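Local coordinates for protein putative phosphohistidine phosphatase SixA (Agrobacterium tumefaciens, PDB 2RFL) that probably acts as a phosphohistidine phosphatase of the histidine phosphatase superfamily, which also includes the phosphoglycerate mutases, at residues Val11-His16 with Ala121-Met126; Ile58-Ala63 with Ile83-Glu88. All coordinates share one frame; numbering follows the deposited sequence.

Interaction 1: residues Val11-His16 with Ala121-Met126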
ATOM      1  N   VAL A  11      -7.508  -5.964  -3.364  1.00 40.80           N
ATOM      2  CA  VAL A  11      -6.339  -5.087  -3.472  1.00 39.16           C
ATOM      3  C   VAL A  11      -6.131  -4.252  -2.208  1.00 37.40           C
ATOM      4  O   VAL A  11      -6.987  -3.474  -1.804  1.00 36.53           O
ATOM      5  CB  VAL A  11      -6.467  -4.105  -4.671  1.00 39.24           C
ATOM      6  CG1 VAL A  11      -5.485  -2.947  -4.582  1.00 37.30           C
ATOM      7  CG2 VAL A  11      -6.234  -4.822  -5.965  1.00 42.94           C
ATOM      8  N   TYR A  12      -4.968  -4.401  -1.605  1.00 35.51           N
ATOM      9  CA  TYR A  12      -4.550  -3.504  -0.538  1.00 33.62           C
ATOM     10  C   TYR A  12      -3.524  -2.541  -1.088  1.00 32.10           C
ATOM     11  O   TYR A  12      -2.579  -2.961  -1.801  1.00 31.16           O
ATOM     12  CB  TYR A  12      -3.944  -4.275   0.618  1.00 33.66           C
ATOM     13  CG  TYR A  12      -4.825  -5.371   1.216  1.00 34.68           C
ATOM     14  CD1 TYR A  12      -4.582  -6.718   0.927  1.00 31.79           C
ATOM     15  CD2 TYR A  12      -5.874  -5.051   2.127  1.00 33.30           C
ATOM     16  CE1 TYR A  12      -5.376  -7.723   1.496  1.00 35.43           C
ATOM     17  CE2 TYR A  12      -6.665  -6.049   2.710  1.00 31.61           C
ATOM     18  CZ  TYR A  12      -6.414  -7.379   2.385  1.00 35.72           C
ATOM     19  OH  TYR A  12      -7.185  -8.375   2.949  1.00 36.09           O
ATOM     20  N   LEU A  13      -3.736  -1.261  -0.773  1.00 30.41           N
ATOM     21  CA  LEU A  13      -2.853  -0.155  -1.141  1.00 29.81           C
ATOM     22  C   LEU A  13      -2.331   0.617   0.057  1.00 30.23           C
ATOM     23  O   LEU A  13      -3.084   1.405   0.688  1.00 29.49           O
ATOM     24  CB  LEU A  13      -3.603   0.853  -2.025  1.00 30.69           C
ATOM     25  CG  LEU A  13      -4.251   0.498  -3.353  1.00 28.37           C
ATOM     26  CD1 LEU A  13      -4.906   1.753  -3.858  1.00 29.59           C
ATOM     27  CD2 LEU A  13      -3.217   0.039  -4.306  1.00 31.07           C
ATOM     28  N   LEU A  14      -1.034   0.436   0.307  1.00 29.86           N
ATOM     29  CA  LEU A  14      -0.327   0.908   1.490  1.00 30.24           C
ATOM     30  C   LEU A  14       0.755   1.941   1.147  1.00 30.54           C
ATOM     31  O   LEU A  14       1.748   1.660   0.457  1.00 30.36           O
ATOM     32  CB  LEU A  14       0.299  -0.291   2.283  1.00 29.80           C
ATOM     33  CG  LEU A  14       1.156   0.006   3.549  1.00 28.47           C
ATOM     34  CD1 LEU A  14       0.390   0.758   4.664  1.00 25.85           C
ATOM     35  CD2 LEU A  14       1.858  -1.232   4.148  1.00 23.26           C
ATOM     36  N   ARG A  15       0.582   3.146   1.658  1.00 32.01           N
ATOM     37  CA  ARG A  15       1.643   4.109   1.535  1.00 32.47           C
ATOM     38  C   ARG A  15       2.615   3.846   2.673  1.00 33.22           C
ATOM     39  O   ARG A  15       2.202   3.463   3.761  1.00 31.91           O
ATOM     40  CB  ARG A  15       1.124   5.533   1.535  1.00 32.51           C
ATOM     41  CG  ARG A  15       2.244   6.541   1.250  1.00 32.65           C
ATOM     42  CD  ARG A  15       1.765   7.920   0.886  1.00 28.81           C
ATOM     43  NE  ARG A  15       2.890   8.823   0.921  1.00 24.97           N
ATOM     44  CZ  ARG A  15       2.808  10.094   1.302  1.00 27.56           C
ATOM     45  NH1 ARG A  15       1.627  10.623   1.618  1.00 27.33           N
ATOM     46  NH2 ARG A  15       3.900  10.849   1.352  1.00 23.94           N
ATOM     47  N   HIS A  16       3.908   4.012   2.389  1.00 34.36           N
ATOM     48  CA  HIS A  16       4.957   3.799   3.355  1.00 35.96           C
ATOM     49  C   HIS A  16       4.717   4.775   4.515  1.00 37.94           C
ATOM     50  O   HIS A  16       4.058   5.813   4.343  1.00 37.18           O
ATOM     51  CB  HIS A  16       6.350   4.001   2.722  1.00 35.62           C
ATOM     52  CG  HIS A  16       6.627   5.418   2.320  1.00 36.69           C
ATOM     53  ND1 HIS A  16       6.994   6.396   3.226  1.00 36.08           N
ATOM     54  CD2 HIS A  16       6.531   6.037   1.120  1.00 36.50           C
ATOM     55  CE1 HIS A  16       7.122   7.550   2.597  1.00 34.02           C
ATOM     56  NE2 HIS A  16       6.859   7.357   1.319  1.00 33.84           N
ATOM     57  N   ALA A 121      -2.399   7.882  -7.342  1.00 32.18           N
ATOM     58  CA  ALA A 121      -2.883   7.702  -8.724  1.00 31.98           C
ATOM     59  C   ALA A 121      -3.532   6.337  -9.004  1.00 30.71           C
ATOM     60  O   ALA A 121      -4.542   6.242  -9.684  1.00 30.90           O
ATOM     61  CB  ALA A 121      -1.790   7.980  -9.708  1.00 32.46           C
ATOM     62  N   THR A 122      -2.955   5.296  -8.442  1.00 29.80           N
ATOM     63  CA  THR A 122      -3.511   3.968  -8.485  1.00 28.60           C
ATOM     64  C   THR A 122      -4.901   3.841  -7.880  1.00 29.02           C
ATOM     65  O   THR A 122      -5.786   3.203  -8.464  1.00 28.19           O
ATOM     66  CB  THR A 122      -2.545   2.997  -7.813  1.00 27.95           C
ATOM     67  OG1 THR A 122      -1.213   3.322  -8.253  1.00 26.14           O
ATOM     68  CG2 THR A 122      -2.894   1.574  -8.188  1.00 24.92           C
ATOM     69  N   LEU A 123      -5.109   4.430  -6.711  1.00 29.41           N
ATOM     70  CA  LEU A 123      -6.446   4.382  -6.103  1.00 29.60           C
ATOM     71  C   LEU A 123      -7.405   5.159  -6.962  1.00 31.39           C
ATOM     72  O   LEU A 123      -8.515   4.689  -7.221  1.00 32.03           O
ATOM     73  CB  LEU A 123      -6.413   4.939  -4.675  1.00 29.42           C
ATOM     74  CG  LEU A 123      -7.685   4.995  -3.831  1.00 27.40           C
ATOM     75  CD1 LEU A 123      -8.310   3.601  -3.744  1.00 28.21           C
ATOM     76  CD2 LEU A 123      -7.394   5.574  -2.433  1.00 20.13           C
ATOM     77  N   GLU A 124      -6.962   6.333  -7.429  1.00 32.83           N
ATOM     78  CA  GLU A 124      -7.773   7.186  -8.281  1.00 35.60           C
ATOM     79  C   GLU A 124      -8.232   6.381  -9.511  1.00 36.01           C
ATOM     80  O   GLU A 124      -9.419   6.337  -9.818  1.00 34.32           O
ATOM     81  CB  GLU A 124      -7.040   8.509  -8.664  1.00 36.27           C
ATOM     82  CG  GLU A 124      -7.947   9.564  -9.336  1.00 40.48           C
ATOM     83  CD  GLU A 124      -7.223  10.699 -10.117  1.00 46.99           C
ATOM     84  OE1 GLU A 124      -5.974  10.685 -10.292  1.00 46.33           O
ATOM     85  OE2 GLU A 124      -7.944  11.622 -10.576  1.00 49.37           O
ATOM     86  N   ALA A 125      -7.277   5.720 -10.174  1.00 37.00           N
ATOM     87  CA  ALA A 125      -7.526   4.879 -11.364  1.00 37.54           C
ATOM     88  C   ALA A 125      -8.641   3.892 -11.166  1.00 37.19           C
ATOM     89  O   ALA A 125      -9.367   3.603 -12.101  1.00 37.30           O
ATOM     90  CB  ALA A 125      -6.265   4.133 -11.752  1.00 37.78           C
HETATM   91  N   MSE A 126      -8.772   3.401  -9.933  1.00 37.43           N
HETATM   92  CA  MSE A 126      -9.695   2.335  -9.552  1.00 37.25           C
HETATM   93  C   MSE A 126     -11.070   2.821  -9.050  1.00 38.02           C
HETATM   94  O   MSE A 126     -12.059   2.190  -9.325  1.00 37.48           O
HETATM   95  CB  MSE A 126      -9.053   1.422  -8.500  1.00 36.24           C
HETATM   96  CG  MSE A 126      -7.709   0.793  -8.840  1.00 36.32           C
HETATM   97 SE   MSE A 126      -6.830  -0.091  -7.250  0.84 43.52          SE
HETATM   98  CE  MSE A 126      -5.275  -0.710  -8.195  1.00 45.44           C
TER

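Interaction 2: residues Ile58-Ala63 with Ile83-Glu88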
ATOM      1  N   ILE A  58       2.759  -9.654  -0.980  1.00 26.44           N
ATOM      2  CA  ILE A  58       3.154  -8.254  -0.785  1.00 25.68           C
ATOM      3  C   ILE A  58       4.214  -7.818  -1.788  1.00 25.45           C
ATOM      4  O   ILE A  58       5.315  -8.374  -1.775  1.00 24.68           O
ATOM      5  CB  ILE A  58       3.762  -7.984   0.627  1.00 25.64           C
ATOM      6  CG1 ILE A  58       2.752  -8.283   1.731  1.00 25.66           C
ATOM      7  CG2 ILE A  58       4.247  -6.531   0.747  1.00 26.07           C
ATOM      8  CD1 ILE A  58       3.379  -8.531   3.074  1.00 24.91           C
ATOM      9  N   LEU A  59       3.891  -6.809  -2.624  1.00 24.51           N
ATOM     10  CA  LEU A  59       4.859  -6.173  -3.548  1.00 23.39           C
ATOM     11  C   LEU A  59       5.276  -4.799  -3.038  1.00 24.00           C
ATOM     12  O   LEU A  59       4.456  -3.922  -2.812  1.00 23.32           O
ATOM     13  CB  LEU A  59       4.284  -6.042  -4.951  1.00 23.55           C
ATOM     14  CG  LEU A  59       3.769  -7.289  -5.663  1.00 24.16           C
ATOM     15  CD1 LEU A  59       3.156  -7.034  -7.047  1.00 19.16           C
ATOM     16  CD2 LEU A  59       4.909  -8.305  -5.680  1.00 23.59           C
ATOM     17  N   SER A  60       6.564  -4.617  -2.815  1.00 25.47           N
ATOM     18  CA  SER A  60       7.060  -3.400  -2.155  1.00 25.43           C
ATOM     19  C   SER A  60       8.225  -2.809  -2.909  1.00 25.68           C
ATOM     20  O   SER A  60       8.996  -3.544  -3.497  1.00 25.39           O
ATOM     21  CB  SER A  60       7.535  -3.715  -0.734  1.00 25.51           C
ATOM     22  OG  SER A  60       8.156  -2.596  -0.078  1.00 21.09           O
ATOM     23  N   SER A  61       8.345  -1.480  -2.863  0.50 24.87           N
ATOM     24  CA  SER A  61       9.585  -0.779  -3.162  0.50 23.90           C
ATOM     25  C   SER A  61      10.752  -1.405  -2.370  0.50 25.29           C
ATOM     26  O   SER A  61      10.592  -1.951  -1.251  0.50 24.64           O
ATOM     27  CB  SER A  61       9.443   0.732  -2.826  0.50 24.25           C
ATOM     28  OG  SER A  61      10.619   1.531  -3.043  0.50 16.25           O
ATOM     29  N   THR A  62      11.930  -1.311  -2.957  1.00 25.65           N
ATOM     30  CA  THR A  62      13.110  -1.702  -2.293  1.00 25.91           C
ATOM     31  C   THR A  62      13.574  -0.576  -1.381  1.00 27.71           C
ATOM     32  O   THR A  62      14.465  -0.811  -0.574  1.00 27.76           O
ATOM     33  CB  THR A  62      14.198  -2.043  -3.324  1.00 25.77           C
ATOM     34  OG1 THR A  62      14.171  -1.054  -4.352  1.00 22.83           O
ATOM     35  CG2 THR A  62      13.920  -3.380  -3.933  1.00 21.26           C
ATOM     36  N   ALA A  63      12.986   0.641  -1.504  1.00 28.62           N
ATOM     37  CA  ALA A  63      13.504   1.803  -0.734  1.00 30.18           C
ATOM     38  C   ALA A  63      13.408   1.509   0.754  1.00 30.44           C
ATOM     39  O   ALA A  63      12.377   1.080   1.223  1.00 29.36           O
ATOM     40  CB  ALA A  63      12.785   3.091  -1.076  1.00 29.32           C
ATOM     41  N   ILE A  83       6.495 -12.069   0.019  1.00 47.57           N
ATOM     42  CA  ILE A  83       6.901 -10.693  -0.249  1.00 46.50           C
ATOM     43  C   ILE A  83       8.008 -10.575  -1.303  1.00 45.64           C
ATOM     44  O   ILE A  83       9.013 -11.295  -1.287  1.00 45.57           O
ATOM     45  CB  ILE A  83       7.186  -9.843   1.035  1.00 46.37           C
ATOM     46  CG1 ILE A  83       8.678  -9.683   1.321  1.00 46.83           C
ATOM     47  CG2 ILE A  83       6.447 -10.365   2.254  1.00 46.93           C
ATOM     48  CD1 ILE A  83       9.288 -10.786   2.166  1.00 50.85           C
ATOM     49  N   VAL A  84       7.793  -9.665  -2.239  1.00 44.60           N
ATOM     50  CA  VAL A  84       8.765  -9.420  -3.293  1.00 44.04           C
ATOM     51  C   VAL A  84       9.125  -7.944  -3.423  1.00 43.39           C
ATOM     52  O   VAL A  84       8.264  -7.044  -3.362  1.00 42.11           O
ATOM     53  CB  VAL A  84       8.262  -9.911  -4.623  1.00 43.90           C
ATOM     54  CG1 VAL A  84       8.275 -11.430  -4.652  1.00 41.65           C
ATOM     55  CG2 VAL A  84       6.885  -9.342  -4.802  1.00 43.75           C
ATOM     56  N   TYR A  85      10.414  -7.734  -3.636  1.00 42.65           N
ATOM     57  CA  TYR A  85      10.977  -6.417  -3.745  1.00 42.25           C
ATOM     58  C   TYR A  85      11.379  -6.016  -5.168  1.00 42.58           C
ATOM     59  O   TYR A  85      12.057  -6.740  -5.867  1.00 42.26           O
ATOM     60  CB  TYR A  85      12.132  -6.313  -2.786  1.00 41.91           C
ATOM     61  CG  TYR A  85      11.678  -6.387  -1.357  1.00 40.25           C
ATOM     62  CD1 TYR A  85      11.090  -5.287  -0.753  1.00 37.68           C
ATOM     63  CD2 TYR A  85      11.804  -7.570  -0.622  1.00 38.46           C
ATOM     64  CE1 TYR A  85      10.670  -5.340   0.572  1.00 39.84           C
ATOM     65  CE2 TYR A  85      11.391  -7.633   0.703  1.00 38.65           C
ATOM     66  CZ  TYR A  85      10.824  -6.513   1.285  1.00 39.50           C
ATOM     67  OH  TYR A  85      10.414  -6.542   2.581  1.00 41.35           O
ATOM     68  N   ILE A  86      10.940  -4.829  -5.550  1.00 42.33           N
ATOM     69  CA  ILE A  86      10.897  -4.398  -6.906  1.00 42.28           C
ATOM     70  C   ILE A  86      11.401  -2.980  -6.896  1.00 43.28           C
ATOM     71  O   ILE A  86      10.657  -2.065  -6.514  1.00 41.99           O
ATOM     72  CB  ILE A  86       9.430  -4.436  -7.391  1.00 42.30           C
ATOM     73  CG1 ILE A  86       8.869  -5.874  -7.270  1.00 40.46           C
ATOM     74  CG2 ILE A  86       9.276  -3.794  -8.804  1.00 42.49           C
ATOM     75  CD1 ILE A  86       7.554  -6.090  -7.871  1.00 37.77           C
ATOM     76  N   ASP A  87      12.665  -2.807  -7.296  1.00 45.09           N
ATOM     77  CA  ASP A  87      13.336  -1.498  -7.320  1.00 47.05           C
ATOM     78  C   ASP A  87      12.530  -0.466  -8.124  1.00 47.64           C
ATOM     79  O   ASP A  87      12.439   0.702  -7.736  1.00 47.32           O
ATOM     80  CB  ASP A  87      14.763  -1.604  -7.912  1.00 48.45           C
ATOM     81  CG  ASP A  87      15.843  -2.080  -6.894  1.00 48.09           C
ATOM     82  OD1 ASP A  87      16.048  -1.500  -5.807  1.00 43.24           O
ATOM     83  OD2 ASP A  87      16.560  -3.034  -7.238  1.00 49.82           O
ATOM     84  N   GLU A  88      11.916  -0.925  -9.214  1.00 48.39           N
ATOM     85  CA  GLU A  88      11.136  -0.081 -10.126  1.00 49.17           C
ATOM     86  C   GLU A  88       9.802   0.475  -9.545  1.00 48.41           C
ATOM     87  O   GLU A  88       9.064   1.204 -10.216  1.00 47.47           O
ATOM     88  CB  GLU A  88      10.902  -0.852 -11.422  1.00 49.71           C
ATOM     89  CG  GLU A  88      10.787   0.015 -12.665  1.00 52.53           C
ATOM     90  CD  GLU A  88      12.122   0.381 -13.267  1.00 56.45           C
ATOM     91  OE1 GLU A  88      13.140   0.332 -12.540  1.00 60.75           O
ATOM     92  OE2 GLU A  88      12.163   0.727 -14.468  1.00 56.72           O
TER

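Interaction 1: residues Val11-His16 with Ala121-Met126
Thr-122 OG1, buried on helix 118-127, is held by two hydrogen bonds, one with Thr-118 O a turn back in the same helix and one with Tyr-97 N in the loop before helix 98-102. With OG1 spent there, the other branch, Thr-122 CG2, is anti to the backbone N (OG1 chi1 -43°) and lies 4.2 Å from Leu-13 CD2, the two side chains crossing obliquely. Leu-13, pointing from strand 10-15 toward the helix, takes part in three of the four residue contacts. Its CG is anti to the carbonyl carbon, and Leu-13 CD1 presses on the base of Leu-123, 3.6 Å from Leu-123 CB. Leu-123 CG swings anti to its own backbone N, so that Leu-123 CD1 also lies 3.9 Å from Leu-13 CD1. Met-126, modelled as selenomethionine, is extended beyond CG and reaches toward Val-11 tip to tip, with Met-126 SE 4.1 Å from Val-11 CG1. Ile-101 of helix 98-102 touches both of these side chains. Strand 11-15 and helix 121-126 run roughly antiparallel (149°), their axes 10.1 Å apart at closest approach: a helix packed on a central strand of the alpha-beta-alpha sandwich. No hydrogen bond crosses between the segments, so the helix is held to the strand by buried apolar packing, while the threonine hydroxyl is satisfied on the helix side.

Interaction 2: residues Ile58-Ala63 with Ile83-Glu88
Strands 57-60 and 82-85 are the parallel neighbours of a beta-alpha-beta crossover, with helix 64-77 as the connection. Their ladder is regular: Val-84 N gives to Ile-58 O (2.8 Å), Ser-60 N to Val-84 O, and Ile-86 N to Ser-60 O, each nearly along the C=O axis. On the face shared with Tyr-85, Ile-58 and Ile-83 lie side by side, with Ile-58 CD1 3.7 Å from Ile-83 CG2; the Ile-83 chi1 of 102° is away from the staggered positions. Ser-60 OG, anti to its backbone N, curls forward to Ser-61 O, meeting a lone pair in the carbonyl plane at 2.8 Å. That same Ser-61 O sits in the plane of the Tyr-85 ring, at its edge, 3.4 Å from Tyr-85 CD1, while Arg-67 makes a cation-pi contact with the ring. Ser-61 OG, also bonded to His-115 NE2, accepts from Ala-63 N in an ST turn just where helix 64-77 starts. Thr-62 CG2 packs 3.6 Å from Tyr-85 CB. Thr-62 OG1 takes the crowded position between N and C (chi1 43°) and gives a very short 2.4 Å hydrogen bond to Asp-87 OD1, approaching from above the carboxylate plane.

Both interactions use the same mixed six-stranded sheet but different parts of it. Interaction 1 packs helix 118-127 against strand 10-15 near the middle; interaction 2 pairs strand 57-60 with the outermost strand 82-85, and strand 109-114 lies between strands 10-15 and 57-60. Their centres are 15 Å apart, and their nearest atoms about 7 Å, without touching. Along the chain, 58-63 with 83-88 is nested inside the loop closed by 11-16 with 121-126. His-115 bridges segments 11-16 and 58-63, its ring against His-16 while it also reaches Ser-61, consistent with the active site lying, as in relatives, at the C-terminal ends of the parallel strands.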